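Local structure of oligogalacturonate lyase (3C5M) at residues T29-H34 with G54-N59; G85-T90 with S134-L139; E236-T241 with S256-Q261; N318-Y323 with L335-T340. The protein probably cleaves pectin-derived oligogalacturonides by a lyase reaction, and carries a manganese ion on its seven-bladed beta-propeller. All coordinates share one frame; numbering follows the deposited sequence.

Contact 1: residues T29-H34 with G54-N59; sequences TDIICH and GDFDGN. Unlike the reference sequence in segment 29-34: I31 (reference Val).
I31, D55 and F56 form the tightly packed part of this contact, with the I31 and F56 side chains roughly perpendicular. I31 CG2 lies 3.6 Å from F56 CE1 and approaches the ring obliquely. I31 CG1 is anti to the backbone N (chi1 -159°). This carries I31 CD1 to the backbone of the facing loop, 3.5 Å from F56 CA. C33 reaches the same ring beside CE2, with C33 SG 3.8 Å from F56 CE2. It is a Cys sulfur-aromatic contact, and SG stands 50° off the ring normal. In the backbone, C33 and G54 form an antiparallel non-hydrogen-bonded pair, with C33 CA 4.1 Å from G54 CA. D55 N donates to I32 O at 3.1 Å. D55 OD1 lies 3.7 Å from I32 CB, while D55 OD2 forms a salt bridge with R60.

The solvent side is at the ends of the contact. A type I turn, D55 to G58, leads away from I31 to the exposed G58. T29 and D30 are exposed too, and none of these three touches the facing segment.

Strand 33-34 is the edge strand of its propeller blade and lies next to strand 49-54. F56 meets Y63 of strand 61-66 edge-to-face. Towards the next blade, I32 packs on V374 and P375, and the C33 backbone is hydrogen-bonded to P375.

Contact 2: residues G85-T90 with S134-L139; sequences GGFIST and SDCTKL
F87 and L139 meet where two neighbouring blades of the beta-propeller come together. Strand 87-88 is an edge strand of one four-stranded blade. Strand 138-145 is the second strand of the next.

F87 comes first along the segment 85-90. Its CG sits between the backbone N and the carbonyl carbon (chi1 70°), and the ring points into the neighbouring blade. The ring is touched at its edge, near its plane. F87 CZ is 3.8 Å from L139 CD2, and the two side chains run antiparallel past one another. C136 is at the same edge but further off, with C136 SG 4.5 Å from F87 CE1. The ring also touches A132 of strand 124-132 and meets F96 of its own blade. L139 in turn packs on W130 and A132, so the seam is apolar here.

S89 follows. C136 SG lies 3.8 Å from both S89 CA and S89 CB, while S89 OG turns to D91 and A94 within its own blade. C136 has a left-handed backbone conformation (phi 64°) and directs its side chain towards 85-90.

T90, the last residue, is exposed to solvent. T90 OG1 is 3.6 Å from C136 CB. T90 OG1 also donates a hydrogen bond to S134 O at 2.7 Å, with the donor tilted 32° from the carbonyl plane.

Contact 3: residues E236-T241 with S256-Q261; sequences EGESCT and SYFKGQ
E238 and F258 are brought together by their torsions. E238 CG is anti to the backbone N (chi1 178°), and the chain beyond it is extended. F258 CG is anti to the carbonyl carbon (chi1 -53°), which leans the ring over towards E238. The two side chains run along one another in the same sense, with the carboxylate turned 31° from the ring plane. E238 CG lies 3.4 Å from F258 CE1 and meets the ring obliquely. E238 CD also lies 3.4 Å from F258 CE1. Outside the pair, E238 OE1 has a long, weak ion pair with K232, and OE2 a weak hydrogen bond from A235 N.

S256 shares this face, with E238 OE1 3.2 Å from S256 CB. C240 adds a looser touch, C240 SG to S256 CB at 4.2 Å. S239 and Y257 lie on the other face and form an antiparallel hydrogen-bonded pair. S239 N donates to Y257 O at 3.0 Å, and Y257 N donates back to S239 O at the same 3.0 Å. At the end of the ladder, K259 N makes a weak bond to G237 O at 3.5 Å. G237 has no side chain, and K259 CG lies 3.8 Å from G237 O.

This is the open end of the beta hairpin 238-245 and 252-258, within a four-stranded propeller blade. Strand 238-245 is its edge strand, and C240 faces M218 and K232, by the preceding blade. On the other flank, S256 and F258 touch V265 of strand 264-269.

Contact 4: residues N318-Y323 with L335-T340; sequences NDPFLY and LCKHST
P320 and H338 meet through a carbonyl set over a ring. P320 O lies 3.4 Å above the plane of the H338 imidazole, over its centre. The same oxygen accepts two backbone bonds. H338 N donates to P320 O at 2.9 Å, and S339 N donates to P320 O at 3.2 Å, in the carbonyl plane on a lone pair. H338 CG sits between the backbone N and the carbonyl carbon (chi1 65°), which folds the ring back under P320. H338 NE2 is hydrogen-bonded to G301 O, which helps to fix the ring.

L322 meets the edge of that ring, with L322 CG 3.8 Å from H338 CD2. L322 CD1 touches C336 SG at 4.0 Å.

K337 extends along P320 in the same sense, and P320 CG is 3.7 Å from K337 CD. K337 CD also stands over one face of F321, offset toward the rim, in a CH-pi contact 4.1 Å from the ring centroid. K337 NZ has a long, weak ion pair with D16. D319 holds the turn before the strand: OD2 accepts from F321 N in an Asx turn.

F321 and K337 are an antiparallel non-hydrogen-bonded pair. Beyond it, backbone hydrogen bonds L322 N to C336 O and L335 N to L322 O continue the ladder. The contact belongs to the beta hairpin 321-326 and 334-337, whose second strand is the edge of a four-stranded propeller blade. L322 and H338 pack on F367 of strand 364-369, and L335 and C336 on A380 of strand 376-381, both in the next blade.

Overall arrangement
Contacts 1, 3 and 4 each lie within one propeller blade, whereas contact 2 joins two neighbouring blades. Contacts 1 and 3 are on opposite sides of the chain's centre, their centres about 40 Å apart. Contacts 1 and 2 come nearest to each other, about 7 Å between closest atoms. The manganese ion is bound by H287, Q350, H353 and H355. Contact 4 lies closest to this site: the H338 side chain is about 11 Å from the ion and about 8 Å from that of H287. In contact 1, the I32 side chain is about 11 Å from that of Q350. Contacts 2 and 3 lie away from the metal ligands.

Contact 1: residues T29-H34 with G54-N59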
loop_
_atom_site.group_PDB
_atom_site.type_symbol
_atom_site.label_atom_id
_atom_site.label_comp_id
_atom_site.label_asym_id
_atom_site.label_seq_id
_atom_site.Cartn_x
_atom_site.Cartn_y
_atom_site.Cartn_z
ATOM N N THR A 29 -3.318 -8.011 22.238
ATOM C CA THR A 29 -2.702 -6.760 22.627
ATOM C C THR A 29 -1.258 -6.945 23.112
ATOM O O THR A 29 -0.544 -5.969 23.341
ATOM C CB THR A 29 -3.573 -6.054 23.703
ATOM O OG1 THR A 29 -2.994 -4.785 24.014
ATOM C CG2 THR A 29 -3.674 -6.901 24.972
ATOM N N ASP A 30 -0.830 -8.200 23.231
ATOM C CA ASP A 30 0.529 -8.523 23.685
ATOM C C ASP A 30 1.507 -8.996 22.603
ATOM O O ASP A 30 2.675 -9.258 22.912
ATOM C CB ASP A 30 0.488 -9.592 24.773
ATOM C CG ASP A 30 -0.357 -10.761 24.373
ATOM O OD1 ASP A 30 -1.595 -10.655 24.487
ATOM O OD2 ASP A 30 0.203 -11.776 23.918
ATOM N N ILE A 31 1.057 -9.132 21.353
ATOM C CA ILE A 31 1.962 -9.572 20.274
ATOM C C ILE A 31 1.861 -8.633 19.072
ATOM O O ILE A 31 0.771 -8.216 18.683
ATOM C CB ILE A 31 1.678 -11.053 19.845
ATOM C CG1 ILE A 31 2.903 -11.641 19.143
ATOM C CG2 ILE A 31 0.467 -11.129 18.925
ATOM C CD1 ILE A 31 3.131 -13.080 19.517
ATOM N N ILE A 32 3.006 -8.276 18.508
ATOM C CA ILE A 32 3.056 -7.376 17.356
ATOM C C ILE A 32 2.371 -7.925 16.088
ATOM O O ILE A 32 2.654 -9.043 15.660
ATOM C CB ILE A 32 4.517 -7.045 17.019
ATOM C CG1 ILE A 32 5.154 -6.349 18.225
ATOM C CG2 ILE A 32 4.589 -6.197 15.759
ATOM C CD1 ILE A 32 6.626 -6.035 18.062
ATOM N N CYS A 33 1.477 -7.132 15.501
ATOM C CA CYS A 33 0.769 -7.511 14.290
ATOM C C CYS A 33 0.476 -6.274 13.467
ATOM O O CYS A 33 0.273 -5.195 14.019
ATOM C CB CYS A 33 -0.570 -8.165 14.609
ATOM S SG CYS A 33 -0.453 -9.750 15.415
ATOM N N HIS A 34 0.446 -6.427 12.148
ATOM C CA HIS A 34 0.116 -5.303 11.290
ATOM C C HIS A 34 -0.417 -5.783 9.965
ATOM O O HIS A 34 -0.143 -6.911 9.541
ATOM C CB HIS A 34 1.331 -4.415 11.043
ATOM C CG HIS A 34 2.366 -5.041 10.164
ATOM N ND1 HIS A 34 3.351 -5.876 10.647
ATOM C CD2 HIS A 34 2.577 -4.943 8.831
ATOM C CE1 HIS A 34 4.126 -6.262 9.650
ATOM N NE2 HIS A 34 3.679 -5.709 8.538
ATOM N N GLY A 54 2.233 -11.187 11.827
ATOM C CA GLY A 54 2.348 -11.160 13.280
ATOM C C GLY A 54 3.558 -11.938 13.757
ATOM O O GLY A 54 4.155 -12.688 12.976
ATOM N N ASP A 55 3.923 -11.781 15.030
ATOM C CA ASP A 55 5.086 -12.488 15.583
ATOM C C ASP A 55 4.758 -13.714 16.424
ATOM O O ASP A 55 5.577 -14.145 17.226
ATOM C CB ASP A 55 5.933 -11.531 16.419
ATOM C CG ASP A 55 6.412 -10.332 15.622
ATOM O OD1 ASP A 55 7.186 -9.503 16.162
ATOM O OD2 ASP A 55 6.009 -10.219 14.446
ATOM N N PHE A 56 3.576 -14.282 16.229
ATOM C CA PHE A 56 3.179 -15.457 16.989
ATOM C C PHE A 56 4.272 -16.517 17.025
ATOM O O PHE A 56 4.503 -17.148 18.056
ATOM C CB PHE A 56 1.912 -16.072 16.396
ATOM C CG PHE A 56 0.734 -15.158 16.426
ATOM C CD1 PHE A 56 -0.001 -14.989 17.596
ATOM C CD2 PHE A 56 0.374 -14.440 15.295
ATOM C CE1 PHE A 56 -1.080 -14.115 17.643
ATOM C CE2 PHE A 56 -0.703 -13.561 15.330
ATOM C CZ PHE A 56 -1.432 -13.401 16.510
ATOM N N ASP A 57 4.950 -16.717 15.903
ATOM C CA ASP A 57 5.990 -17.741 15.839
ATOM C C ASP A 57 7.412 -17.199 16.004
ATOM O O ASP A 57 8.364 -17.731 15.427
ATOM C CB ASP A 57 5.854 -18.523 14.530
ATOM C CG ASP A 57 6.716 -19.769 14.500
ATOM O OD1 ASP A 57 6.806 -20.462 15.535
ATOM O OD2 ASP A 57 7.295 -20.067 13.431
ATOM N N GLY A 58 7.550 -16.142 16.803
ATOM C CA GLY A 58 8.859 -15.565 17.051
ATOM C C GLY A 58 9.456 -14.850 15.859
ATOM O O GLY A 58 10.572 -14.338 15.925
ATOM N N ASN A 59 8.713 -14.814 14.763
ATOM C CA ASN A 59 9.182 -14.151 13.562
ATOM C C ASN A 59 8.051 -13.420 12.906
ATOM O O ASN A 59 6.903 -13.856 12.966
ATOM C CB ASN A 59 9.746 -15.166 12.578
ATOM C CG ASN A 59 11.181 -15.519 12.875
ATOM O OD1 ASN A 59 11.636 -16.620 12.573
ATOM N ND2 ASN A 59 11.913 -14.573 13.462
#

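Contact 2: residues G85-T90 with S134-L139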
loop_
_atom_site.group_PDB
_atom_site.type_symbol
_atom_site.label_atom_id
_atom_site.label_comp_id
_atom_site.label_asym_id
_atom_site.label_seq_id
_atom_site.Cartn_x
_atom_site.Cartn_y
_atom_site.Cartn_z
ATOM N N GLY A 85 4.473 -5.904 1.498
ATOM C CA GLY A 85 4.104 -6.045 0.106
ATOM C C GLY A 85 3.186 -7.201 -0.222
ATOM O O GLY A 85 2.588 -7.217 -1.285
ATOM N N GLY A 86 3.049 -8.159 0.684
ATOM C CA GLY A 86 2.205 -9.313 0.424
ATOM C C GLY A 86 0.801 -9.010 -0.041
ATOM O O GLY A 86 0.238 -7.970 0.309
ATOM N N PHE A 87 0.229 -9.913 -0.837
ATOM C CA PHE A 87 -1.141 -9.732 -1.323
ATOM C C PHE A 87 -1.768 -11.039 -1.788
ATOM O O PHE A 87 -1.069 -11.993 -2.154
ATOM C CB PHE A 87 -1.178 -8.703 -2.457
ATOM C CG PHE A 87 -0.548 -9.175 -3.731
ATOM C CD1 PHE A 87 -1.298 -9.834 -4.695
ATOM C CD2 PHE A 87 0.802 -8.983 -3.959
ATOM C CE1 PHE A 87 -0.700 -10.301 -5.879
ATOM C CE2 PHE A 87 1.403 -9.445 -5.138
ATOM C CZ PHE A 87 0.651 -10.104 -6.094
ATOM N N ILE A 88 -3.095 -11.074 -1.765
ATOM C CA ILE A 88 -3.852 -12.256 -2.180
ATOM C C ILE A 88 -4.139 -12.211 -3.686
ATOM O O ILE A 88 -4.357 -11.140 -4.250
ATOM C CB ILE A 88 -5.172 -12.359 -1.370
ATOM C CG1 ILE A 88 -4.837 -12.582 0.115
ATOM C CG2 ILE A 88 -6.023 -13.483 -1.891
ATOM C CD1 ILE A 88 -6.035 -12.660 1.042
ATOM N N SER A 89 -4.098 -13.375 -4.333
ATOM C CA SER A 89 -4.348 -13.494 -5.773
ATOM C C SER A 89 -5.802 -13.160 -6.092
ATOM O O SER A 89 -6.637 -13.115 -5.197
ATOM C CB SER A 89 -4.051 -14.924 -6.233
ATOM O OG SER A 89 -4.980 -15.860 -5.686
ATOM N N THR A 90 -6.102 -12.938 -7.366
ATOM C CA THR A 90 -7.456 -12.614 -7.782
ATOM C C THR A 90 -8.376 -13.807 -7.580
ATOM O O THR A 90 -9.524 -13.645 -7.165
ATOM C CB THR A 90 -7.488 -12.202 -9.259
ATOM O OG1 THR A 90 -6.572 -11.122 -9.466
ATOM C CG2 THR A 90 -8.881 -11.769 -9.672
ATOM N N SER A 134 -4.569 -7.366 -12.920
ATOM C CA SER A 134 -5.871 -7.897 -12.538
ATOM C C SER A 134 -6.070 -9.392 -12.738
ATOM O O SER A 134 -6.667 -10.044 -11.885
ATOM C CB SER A 134 -6.978 -7.121 -13.228
ATOM O OG SER A 134 -7.301 -5.980 -12.449
ATOM N N ASP A 135 -5.572 -9.932 -13.849
ATOM C CA ASP A 135 -5.709 -11.360 -14.113
ATOM C C ASP A 135 -4.754 -12.164 -13.244
ATOM O O ASP A 135 -4.878 -13.384 -13.129
ATOM C CB ASP A 135 -5.441 -11.674 -15.583
ATOM C CG ASP A 135 -6.554 -11.199 -16.490
ATOM O OD1 ASP A 135 -7.733 -11.268 -16.070
ATOM O OD2 ASP A 135 -6.253 -10.771 -17.630
ATOM N N CYS A 136 -3.783 -11.481 -12.649
ATOM C CA CYS A 136 -2.823 -12.133 -11.768
ATOM C C CYS A 136 -1.967 -13.158 -12.512
ATOM O O CYS A 136 -1.765 -14.275 -12.036
ATOM C CB CYS A 136 -3.576 -12.811 -10.624
ATOM S SG CYS A 136 -2.732 -12.684 -9.072
ATOM N N THR A 137 -1.456 -12.759 -13.675
ATOM C CA THR A 137 -0.633 -13.635 -14.504
ATOM C C THR A 137 0.740 -13.019 -14.703
ATOM O O THR A 137 1.689 -13.690 -15.115
ATOM C CB THR A 137 -1.268 -13.834 -15.891
ATOM O OG1 THR A 137 -1.273 -12.585 -16.593
ATOM C CG2 THR A 137 -2.704 -14.320 -15.753
ATOM N N LYS A 138 0.826 -11.727 -14.419
ATOM C CA LYS A 138 2.059 -10.977 -14.558
ATOM C C LYS A 138 2.268 -10.077 -13.346
ATOM O O LYS A 138 1.313 -9.593 -12.731
ATOM C CB LYS A 138 2.006 -10.116 -15.828
ATOM C CG LYS A 138 2.094 -10.900 -17.125
ATOM C CD LYS A 138 1.828 -10.035 -18.350
ATOM C CE LYS A 138 0.350 -9.659 -18.457
ATOM N NZ LYS A 138 0.059 -8.859 -19.690
ATOM N N LEU A 139 3.530 -9.852 -13.010
ATOM C CA LEU A 139 3.891 -8.988 -11.888
ATOM C C LEU A 139 4.812 -7.884 -12.369
ATOM O O LEU A 139 5.697 -8.128 -13.165
ATOM C CB LEU A 139 4.603 -9.802 -10.810
ATOM C CG LEU A 139 3.669 -10.682 -9.986
ATOM C CD1 LEU A 139 4.473 -11.547 -9.038
ATOM C CD2 LEU A 139 2.712 -9.804 -9.230
#

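Contact 3: residues E236-T241 with S256-Q261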
loop_
_atom_site.group_PDB
_atom_site.type_symbol
_atom_site.label_atom_id
_atom_site.label_comp_id
_atom_site.label_asym_id
_atom_site.label_seq_id
_atom_site.Cartn_x
_atom_site.Cartn_y
_atom_site.Cartn_z
ATOM N N GLU A 236 3.835 25.190 -11.998
ATOM C CA GLU A 236 4.966 25.713 -11.232
ATOM C C GLU A 236 4.566 25.957 -9.780
ATOM O O GLU A 236 3.775 26.849 -9.485
ATOM C CB GLU A 236 5.493 27.015 -11.868
ATOM C CG GLU A 236 6.189 26.842 -13.247
ATOM C CD GLU A 236 5.220 26.653 -14.426
ATOM O OE1 GLU A 236 5.688 26.314 -15.538
ATOM O OE2 GLU A 236 3.996 26.853 -14.246
ATOM N N GLY A 237 5.109 25.142 -8.882
ATOM C CA GLY A 237 4.797 25.276 -7.470
ATOM C C GLY A 237 3.909 24.169 -6.929
ATOM O O GLY A 237 3.782 24.015 -5.714
ATOM N N GLU A 238 3.295 23.395 -7.822
ATOM C CA GLU A 238 2.409 22.298 -7.424
ATOM C C GLU A 238 3.157 20.982 -7.254
ATOM O O GLU A 238 3.890 20.561 -8.141
ATOM C CB GLU A 238 1.304 22.098 -8.466
ATOM C CG GLU A 238 0.356 20.945 -8.148
ATOM C CD GLU A 238 -0.575 20.611 -9.301
ATOM O OE1 GLU A 238 -1.485 19.769 -9.116
ATOM O OE2 GLU A 238 -0.393 21.188 -10.397
ATOM N N SER A 239 2.970 20.332 -6.113
ATOM C CA SER A 239 3.620 19.055 -5.865
ATOM C C SER A 239 2.560 17.963 -5.785
ATOM O O SER A 239 1.525 18.148 -5.146
ATOM C CB SER A 239 4.421 19.110 -4.563
ATOM O OG SER A 239 5.496 20.025 -4.674
ATOM N N CYS A 240 2.813 16.830 -6.435
ATOM C CA CYS A 240 1.868 15.716 -6.433
ATOM C C CYS A 240 2.423 14.495 -5.717
ATOM O O CYS A 240 3.604 14.185 -5.826
ATOM C CB CYS A 240 1.505 15.345 -7.864
ATOM S SG CYS A 240 0.851 16.721 -8.821
ATOM N N THR A 241 1.563 13.792 -4.993
ATOM C CA THR A 241 2.007 12.618 -4.260
ATOM C C THR A 241 0.852 11.755 -3.789
ATOM O O THR A 241 -0.307 12.111 -3.964
ATOM C CB THR A 241 2.824 13.027 -3.030
ATOM O OG1 THR A 241 3.335 11.852 -2.385
ATOM C CG2 THR A 241 1.952 13.813 -2.058
ATOM N N SER A 256 -2.372 16.978 -4.398
ATOM C CA SER A 256 -1.463 18.040 -4.796
ATOM C C SER A 256 -1.497 19.183 -3.795
ATOM O O SER A 256 -2.517 19.418 -3.144
ATOM C CB SER A 256 -1.824 18.559 -6.191
ATOM O OG SER A 256 -3.116 19.134 -6.205
ATOM N N TYR A 257 -0.370 19.882 -3.675
ATOM C CA TYR A 257 -0.239 21.015 -2.763
ATOM C C TYR A 257 0.437 22.171 -3.476
ATOM O O TYR A 257 1.504 22.012 -4.060
ATOM C CB TYR A 257 0.577 20.623 -1.522
ATOM C CG TYR A 257 0.751 21.747 -0.509
ATOM C CD1 TYR A 257 1.780 22.691 -0.642
ATOM C CD2 TYR A 257 -0.133 21.889 0.565
ATOM C CE1 TYR A 257 1.919 23.750 0.268
ATOM C CE2 TYR A 257 -0.002 22.945 1.478
ATOM C CZ TYR A 257 1.024 23.870 1.321
ATOM O OH TYR A 257 1.139 24.924 2.203
ATOM N N PHE A 258 -0.199 23.334 -3.424
ATOM C CA PHE A 258 0.330 24.534 -4.062
ATOM C C PHE A 258 0.954 25.446 -3.005
ATOM O O PHE A 258 0.313 25.775 -2.001
ATOM C CB PHE A 258 -0.798 25.277 -4.777
ATOM C CG PHE A 258 -1.581 24.420 -5.737
ATOM C CD1 PHE A 258 -1.184 24.290 -7.062
ATOM C CD2 PHE A 258 -2.713 23.733 -5.310
ATOM C CE1 PHE A 258 -1.906 23.490 -7.948
ATOM C CE2 PHE A 258 -3.441 22.930 -6.187
ATOM C CZ PHE A 258 -3.035 22.811 -7.507
ATOM N N LYS A 259 2.202 25.852 -3.227
ATOM C CA LYS A 259 2.886 26.731 -2.283
ATOM C C LYS A 259 2.167 28.070 -2.214
ATOM O O LYS A 259 2.108 28.814 -3.199
ATOM C CB LYS A 259 4.349 26.951 -2.695
ATOM C CG LYS A 259 4.542 27.439 -4.130
ATOM C CD LYS A 259 5.990 27.865 -4.412
ATOM C CE LYS A 259 6.294 29.283 -3.910
ATOM N NZ LYS A 259 6.135 29.451 -2.438
ATOM N N GLY A 260 1.610 28.368 -1.046
ATOM C CA GLY A 260 0.902 29.618 -0.872
ATOM C C GLY A 260 -0.598 29.452 -0.983
ATOM O O GLY A 260 -1.326 30.419 -1.199
ATOM N N GLN A 261 -1.071 28.222 -0.847
ATOM C CA GLN A 261 -2.501 27.979 -0.919
ATOM C C GLN A 261 -2.945 27.291 0.371
ATOM O O GLN A 261 -4.143 27.148 0.640
ATOM C CB GLN A 261 -2.836 27.119 -2.142
ATOM C CG GLN A 261 -4.328 27.033 -2.452
ATOM C CD GLN A 261 -4.627 26.206 -3.693
ATOM O OE1 GLN A 261 -4.164 26.522 -4.793
ATOM N NE2 GLN A 261 -5.403 25.139 -3.519
#

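Contact 4: residues N318-Y323 with L335-T340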
loop_
_atom_site.group_PDB
_atom_site.type_symbol
_atom_site.label_atom_id
_atom_site.label_comp_id
_atom_site.label_asym_id
_atom_site.label_seq_id
_atom_site.Cartn_x
_atom_site.Cartn_y
_atom_site.Cartn_z
ATOM N N ASN A 318 -1.971 17.276 17.368
ATOM C CA ASN A 318 -1.863 16.117 16.487
ATOM C C ASN A 318 -3.237 15.481 16.286
ATOM O O ASN A 318 -3.978 15.253 17.247
ATOM C CB ASN A 318 -0.889 15.104 17.090
ATOM C CG ASN A 318 0.555 15.601 17.065
ATOM O OD1 ASN A 318 1.417 15.087 17.787
ATOM N ND2 ASN A 318 0.829 16.597 16.217
ATOM N N ASP A 319 -3.575 15.206 15.029
ATOM C CA ASP A 319 -4.861 14.610 14.679
ATOM C C ASP A 319 -4.801 13.085 14.671
ATOM O O ASP A 319 -4.190 12.483 13.798
ATOM C CB ASP A 319 -5.298 15.122 13.307
ATOM C CG ASP A 319 -6.652 14.588 12.883
ATOM O OD1 ASP A 319 -7.178 15.065 11.865
ATOM O OD2 ASP A 319 -7.189 13.690 13.555
ATOM N N PRO A 320 -5.441 12.437 15.648
ATOM C CA PRO A 320 -5.420 10.978 15.698
ATOM C C PRO A 320 -6.660 10.344 15.061
ATOM O O PRO A 320 -6.999 9.205 15.371
ATOM C CB PRO A 320 -5.366 10.713 17.191
ATOM C CG PRO A 320 -6.369 11.733 17.696
ATOM C CD PRO A 320 -5.964 12.988 16.912
ATOM N N PHE A 321 -7.337 11.062 14.174
ATOM C CA PHE A 321 -8.553 10.515 13.572
ATOM C C PHE A 321 -8.438 9.937 12.165
ATOM O O PHE A 321 -7.593 10.343 11.357
ATOM C CB PHE A 321 -9.674 11.567 13.554
ATOM C CG PHE A 321 -10.218 11.904 14.910
ATOM C CD1 PHE A 321 -9.727 12.998 15.619
ATOM C CD2 PHE A 321 -11.220 11.123 15.480
ATOM C CE1 PHE A 321 -10.228 13.313 16.874
ATOM C CE2 PHE A 321 -11.730 11.420 16.731
ATOM C CZ PHE A 321 -11.235 12.521 17.435
ATOM N N LEU A 322 -9.311 8.974 11.890
ATOM C CA LEU A 322 -9.395 8.350 10.584
ATOM C C LEU A 322 -10.517 9.086 9.871
ATOM O O LEU A 322 -11.541 9.396 10.474
ATOM C CB LEU A 322 -9.750 6.871 10.715
ATOM C CG LEU A 322 -8.574 5.926 10.972
ATOM C CD1 LEU A 322 -9.082 4.502 11.186
ATOM C CD2 LEU A 322 -7.608 6.001 9.798
ATOM N N TYR A 323 -10.335 9.371 8.590
ATOM C CA TYR A 323 -11.360 10.093 7.861
ATOM C C TYR A 323 -12.028 9.293 6.759
ATOM O O TYR A 323 -11.379 8.522 6.054
ATOM C CB TYR A 323 -10.764 11.364 7.270
ATOM C CG TYR A 323 -10.429 12.417 8.293
ATOM C CD1 TYR A 323 -11.291 13.495 8.521
ATOM C CD2 TYR A 323 -9.239 12.353 9.024
ATOM C CE1 TYR A 323 -10.977 14.486 9.444
ATOM C CE2 TYR A 323 -8.913 13.336 9.950
ATOM C CZ TYR A 323 -9.786 14.402 10.155
ATOM O OH TYR A 323 -9.483 15.387 11.066
ATOM N N LEU A 335 -14.318 9.214 11.196
ATOM C CA LEU A 335 -14.933 7.894 11.403
ATOM C C LEU A 335 -14.792 7.506 12.862
ATOM O O LEU A 335 -15.760 7.424 13.611
ATOM C CB LEU A 335 -14.247 6.817 10.546
ATOM C CG LEU A 335 -15.073 5.609 10.071
ATOM C CD1 LEU A 335 -14.138 4.464 9.696
ATOM C CD2 LEU A 335 -16.040 5.171 11.149
ATOM N N CYS A 336 -13.559 7.244 13.255
ATOM C CA CYS A 336 -13.279 6.877 14.620
ATOM C C CYS A 336 -11.895 7.405 14.853
ATOM O O CYS A 336 -11.413 8.259 14.106
ATOM C CB CYS A 336 -13.315 5.357 14.813
ATOM S SG CYS A 336 -11.974 4.470 14.002
ATOM N N LYS A 337 -11.242 6.880 15.873
ATOM C CA LYS A 337 -9.918 7.347 16.213
ATOM C C LYS A 337 -8.925 6.192 16.177
ATOM O O LYS A 337 -9.222 5.115 16.673
ATOM C CB LYS A 337 -10.002 7.993 17.601
ATOM C CG LYS A 337 -8.821 8.833 18.000
ATOM C CD LYS A 337 -9.163 9.813 19.129
ATOM C CE LYS A 337 -9.577 9.121 20.433
ATOM N NZ LYS A 337 -11.004 8.683 20.426
ATOM N N HIS A 338 -7.763 6.408 15.562
ATOM C CA HIS A 338 -6.735 5.371 15.495
ATOM C C HIS A 338 -5.672 5.600 16.562
ATOM O O HIS A 338 -5.044 4.656 17.027
ATOM C CB HIS A 338 -6.091 5.301 14.089
ATOM C CG HIS A 338 -5.310 6.521 13.698
ATOM N ND1 HIS A 338 -4.125 6.881 14.309
ATOM C CD2 HIS A 338 -5.539 7.456 12.745
ATOM C CE1 HIS A 338 -3.660 7.986 13.748
ATOM N NE2 HIS A 338 -4.500 8.355 12.796
ATOM N N SER A 339 -5.482 6.859 16.949
ATOM C CA SER A 339 -4.511 7.228 17.986
ATOM C C SER A 339 -3.234 6.412 17.926
ATOM O O SER A 339 -2.926 5.663 18.852
ATOM C CB SER A 339 -5.128 7.062 19.383
ATOM O OG SER A 339 -6.222 7.943 19.584
ATOM N N THR A 340 -2.479 6.561 16.849
ATOM C CA THR A 340 -1.249 5.807 16.728
ATOM C C THR A 340 -0.049 6.698 17.029
ATOM O O THR A 340 -0.069 7.895 16.747
ATOM C CB THR A 340 -1.102 5.207 15.307
ATOM O OG1 THR A 340 0.009 4.301 15.276
ATOM C CG2 THR A 340 -0.869 6.311 14.279
#